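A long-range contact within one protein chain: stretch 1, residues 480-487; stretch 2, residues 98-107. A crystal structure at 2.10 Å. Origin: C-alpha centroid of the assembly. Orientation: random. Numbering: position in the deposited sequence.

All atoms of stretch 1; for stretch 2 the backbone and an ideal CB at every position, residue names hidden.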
# COMPACT_ATOMS: atom_id res chain seq x y z
N ILE A 480 3.00 -6.36 -8.61
CA ILE A 480 3.04 -7.82 -8.81
C ILE A 480 2.14 -8.63 -7.87
O ILE A 480 1.89 -9.82 -8.13
CB ILE A 480 4.47 -8.40 -8.76
CG1 ILE A 480 5.05 -8.36 -7.34
CG2 ILE A 480 5.36 -7.75 -9.84
CD1 ILE A 480 4.92 -9.70 -6.61
N MET A 481 1.66 -8.01 -6.78
CA MET A 481 0.85 -8.71 -5.78
C MET A 481 -0.33 -9.42 -6.42
O MET A 481 -1.18 -8.76 -7.04
CB MET A 481 0.33 -7.72 -4.72
CG MET A 481 1.45 -7.00 -3.97
SD MET A 481 0.88 -5.74 -2.79
CE MET A 481 -0.09 -6.78 -1.65
N PRO A 482 -0.39 -10.75 -6.30
CA PRO A 482 -1.54 -11.50 -6.82
C PRO A 482 -2.82 -11.03 -6.15
O PRO A 482 -3.85 -10.87 -6.81
CB PRO A 482 -1.23 -12.96 -6.44
CG PRO A 482 0.32 -13.00 -6.43
CD PRO A 482 0.70 -11.65 -5.84
N ASN A 483 -2.74 -10.81 -4.84
CA ASN A 483 -3.86 -10.30 -4.08
C ASN A 483 -3.39 -9.46 -2.89
O ASN A 483 -2.29 -9.65 -2.36
CB ASN A 483 -4.74 -11.44 -3.58
CG ASN A 483 -3.95 -12.50 -2.82
OD1 ASN A 483 -3.58 -13.53 -3.38
ND2 ASN A 483 -3.65 -12.23 -1.55
N LEU A 484 -4.24 -8.52 -2.50
CA LEU A 484 -4.11 -7.74 -1.29
C LEU A 484 -3.83 -8.62 -0.07
O LEU A 484 -4.43 -9.69 0.08
CB LEU A 484 -5.44 -7.04 -1.07
CG LEU A 484 -5.66 -5.53 -1.02
CD1 LEU A 484 -4.45 -4.71 -1.45
CD2 LEU A 484 -6.90 -5.16 -1.83
N THR A 485 -2.94 -8.16 0.82
CA THR A 485 -2.87 -8.70 2.18
C THR A 485 -4.09 -8.20 2.92
O THR A 485 -4.81 -7.34 2.40
CB THR A 485 -1.62 -8.24 2.90
OG1 THR A 485 -1.54 -6.81 2.83
CG2 THR A 485 -0.39 -8.84 2.23
N ALA A 486 -4.34 -8.70 4.13
CA ALA A 486 -5.54 -8.28 4.87
C ALA A 486 -5.56 -6.79 5.23
O ALA A 486 -6.63 -6.17 5.30
CB ALA A 486 -5.73 -9.15 6.14
N GLY A 487 -4.38 -6.21 5.47
CA GLY A 487 -4.29 -4.84 5.94
C GLY A 487 -3.30 -4.07 5.08
O GLY A 487 -3.03 -4.45 3.94
N UNK A 98 -2.42 -16.76 5.63
CA UNK A 98 -3.32 -17.20 4.57
C UNK A 98 -3.30 -16.26 3.35
O UNK A 98 -3.54 -16.71 2.22
CB UNK A 98 -4.74 -17.31 5.12
N UNK A 99 -3.01 -14.97 3.58
CA UNK A 99 -2.90 -14.01 2.47
C UNK A 99 -1.83 -14.49 1.50
O UNK A 99 -1.97 -14.38 0.29
CB UNK A 99 -2.57 -12.61 2.98
N UNK A 100 -0.74 -15.00 2.07
CA UNK A 100 0.42 -15.38 1.28
C UNK A 100 0.27 -16.79 0.71
O UNK A 100 0.88 -17.11 -0.31
CB UNK A 100 1.69 -15.29 2.13
N UNK A 101 -0.56 -17.62 1.35
CA UNK A 101 -0.89 -18.91 0.77
C UNK A 101 -1.48 -18.72 -0.62
O UNK A 101 -1.20 -19.50 -1.53
CB UNK A 101 -1.86 -19.67 1.67
N UNK A 102 -2.30 -17.68 -0.77
CA UNK A 102 -2.88 -17.35 -2.07
C UNK A 102 -1.81 -16.94 -3.08
O UNK A 102 -1.97 -17.19 -4.28
CB UNK A 102 -3.91 -16.23 -1.92
N UNK A 103 -0.74 -16.30 -2.62
CA UNK A 103 0.38 -15.96 -3.51
C UNK A 103 1.09 -17.22 -3.99
O UNK A 103 1.57 -17.27 -5.13
CB UNK A 103 1.37 -15.04 -2.80
N UNK A 104 1.18 -18.21 -3.10
CA UNK A 104 1.82 -19.49 -3.42
C UNK A 104 1.02 -20.23 -4.47
O UNK A 104 1.57 -20.71 -5.47
CB UNK A 104 1.97 -20.35 -2.17
N UNK A 105 -0.28 -20.35 -4.23
CA UNK A 105 -1.18 -20.97 -5.19
C UNK A 105 -1.10 -20.25 -6.54
O UNK A 105 -1.02 -20.89 -7.58
CB UNK A 105 -2.62 -20.96 -4.66
N UNK A 106 -1.09 -18.92 -6.52
CA UNK A 106 -1.06 -18.14 -7.77
C UNK A 106 0.27 -18.30 -8.50
O UNK A 106 0.31 -18.46 -9.73
CB UNK A 106 -1.31 -16.66 -7.48
N UNK A 107 1.36 -18.26 -7.75
CA UNK A 107 2.71 -18.21 -8.32
C UNK A 107 3.31 -19.58 -8.58
O UNK A 107 4.23 -19.71 -9.43
CB UNK A 107 3.64 -17.43 -7.39

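Stretch 2 is helical throughout and stretch 1 runs past it as loop, without regular helix or strand, so the helical repeat decides which positions can answer it.

Position 98 has nothing of stretch 1 within reach of its CB, and this contact asks for no particular side chain there. The residue is Ser98.

Position 99 is different. Its CB points toward stretch 1 and lies 4.0 Å from Thr485 CA, with the backbone N of Ala486 close by as a donor. A short acceptor such as Asp or Asn would fit, and Ser might serve. The deposited residue is Asp99, whose OD2 accepts a hydrogen bond from Ala486 N at 2.6 Å. Its chi1 of -62° (m) helps bring the carboxylate to the loop backbone. The helix backbone contributes as well: Asn483 ND2 donates to Asp99 O at 3.3 Å, almost straight at 177°, a bond available whatever the side chain.

At 100 the CB points away, so only a long side chain could return to the loop, where the methyl of Thr485 offers an apolar surface; Leu, Met or an aromatic would do. Phe100 brings its CZ to 3.8 Å from Thr485 CG2.

Position 101 points away, and a polar residue is as acceptable as any. Gln101 turns along its own helix, its NE2 bonding to OD1 of the residue at 105.

Position 102 points toward the loop with very little room: its ideal CB is already 3.1 Å from Asn483 OD1. Gly or Ala suits best, and Ala102 fills the gap with a single methyl.

The CB of 103 points sideways, 4.3 Å from Pro482 CG, but beyond it lie the Pro482 ring, the Met481 methyl and the backbone carbonyl of Asn483, an acceptor. A long side chain, apolar or carrying a donor, would profit; a broad one with an N-H can do both. Trp103 does so: NE1 donates to Asn483 O at 3.0 Å, while Pro482 CD sits over the face of its five-membered ring, 3.6 Å from the centroid, in a CH-pi contact. Met481 CE meets the ring edge 3.7 Å from Trp103 CZ2.

Position 104 points away and 105 is out of reach, so this contact leaves both free to be polar or apolar; they are Val104, which touches nothing of stretch 1, and Asp105, whose OD1 accepts the bond from Gln101 NE2.

At 106 the CB again points toward the loop, 3.8 Å from Pro482 CB, which favours a small apolar residue. Ala106 packs methyl against proline ring.

Position 107 points sideways with nothing near its CB, so small polar or apolar residues would do equally well as far as the loop is concerned. Ser107 turns back instead, its OG donating to Trp103 O at 2.7 Å.

Stretch 2 (98-107) SDFQAWVDAS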
# COMPACT_ATOMS: atom_id res chain seq x y z
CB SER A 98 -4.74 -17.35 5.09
OG SER A 98 -4.81 -18.38 6.08
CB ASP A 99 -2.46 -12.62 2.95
CG ASP A 99 -3.44 -11.97 3.91
OD1 ASP A 99 -4.60 -12.43 4.01
OD2 ASP A 99 -3.06 -10.95 4.55
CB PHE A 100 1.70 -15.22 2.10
CG PHE A 100 1.96 -13.80 2.51
CD1 PHE A 100 2.46 -12.88 1.58
CD2 PHE A 100 1.68 -13.37 3.80
CE1 PHE A 100 2.69 -11.56 1.95
CE2 PHE A 100 1.91 -12.04 4.18
CZ PHE A 100 2.41 -11.14 3.25
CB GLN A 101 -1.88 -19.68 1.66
CG GLN A 101 -2.25 -21.06 1.09
CD GLN A 101 -1.04 -21.97 0.89
OE1 GLN A 101 -0.25 -22.18 1.82
NE2 GLN A 101 -0.88 -22.50 -0.32
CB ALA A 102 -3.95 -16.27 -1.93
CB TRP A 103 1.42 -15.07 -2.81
CG TRP A 103 0.98 -13.65 -2.53
CD1 TRP A 103 -0.30 -13.17 -2.49
CD2 TRP A 103 1.84 -12.52 -2.27
NE1 TRP A 103 -0.29 -11.83 -2.21
CE2 TRP A 103 1.01 -11.40 -2.08
CE3 TRP A 103 3.24 -12.36 -2.20
CZ2 TRP A 103 1.53 -10.12 -1.80
CZ3 TRP A 103 3.75 -11.09 -1.91
CH2 TRP A 103 2.90 -9.99 -1.72
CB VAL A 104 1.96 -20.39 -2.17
CG1 VAL A 104 2.46 -21.76 -2.55
CG2 VAL A 104 2.92 -19.76 -1.18
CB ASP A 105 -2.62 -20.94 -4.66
CG ASP A 105 -2.78 -21.66 -3.33
OD1 ASP A 105 -1.90 -22.49 -2.98
OD2 ASP A 105 -3.77 -21.40 -2.62
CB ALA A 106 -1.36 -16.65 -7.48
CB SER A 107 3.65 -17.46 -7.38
OG SER A 107 3.87 -18.19 -6.17
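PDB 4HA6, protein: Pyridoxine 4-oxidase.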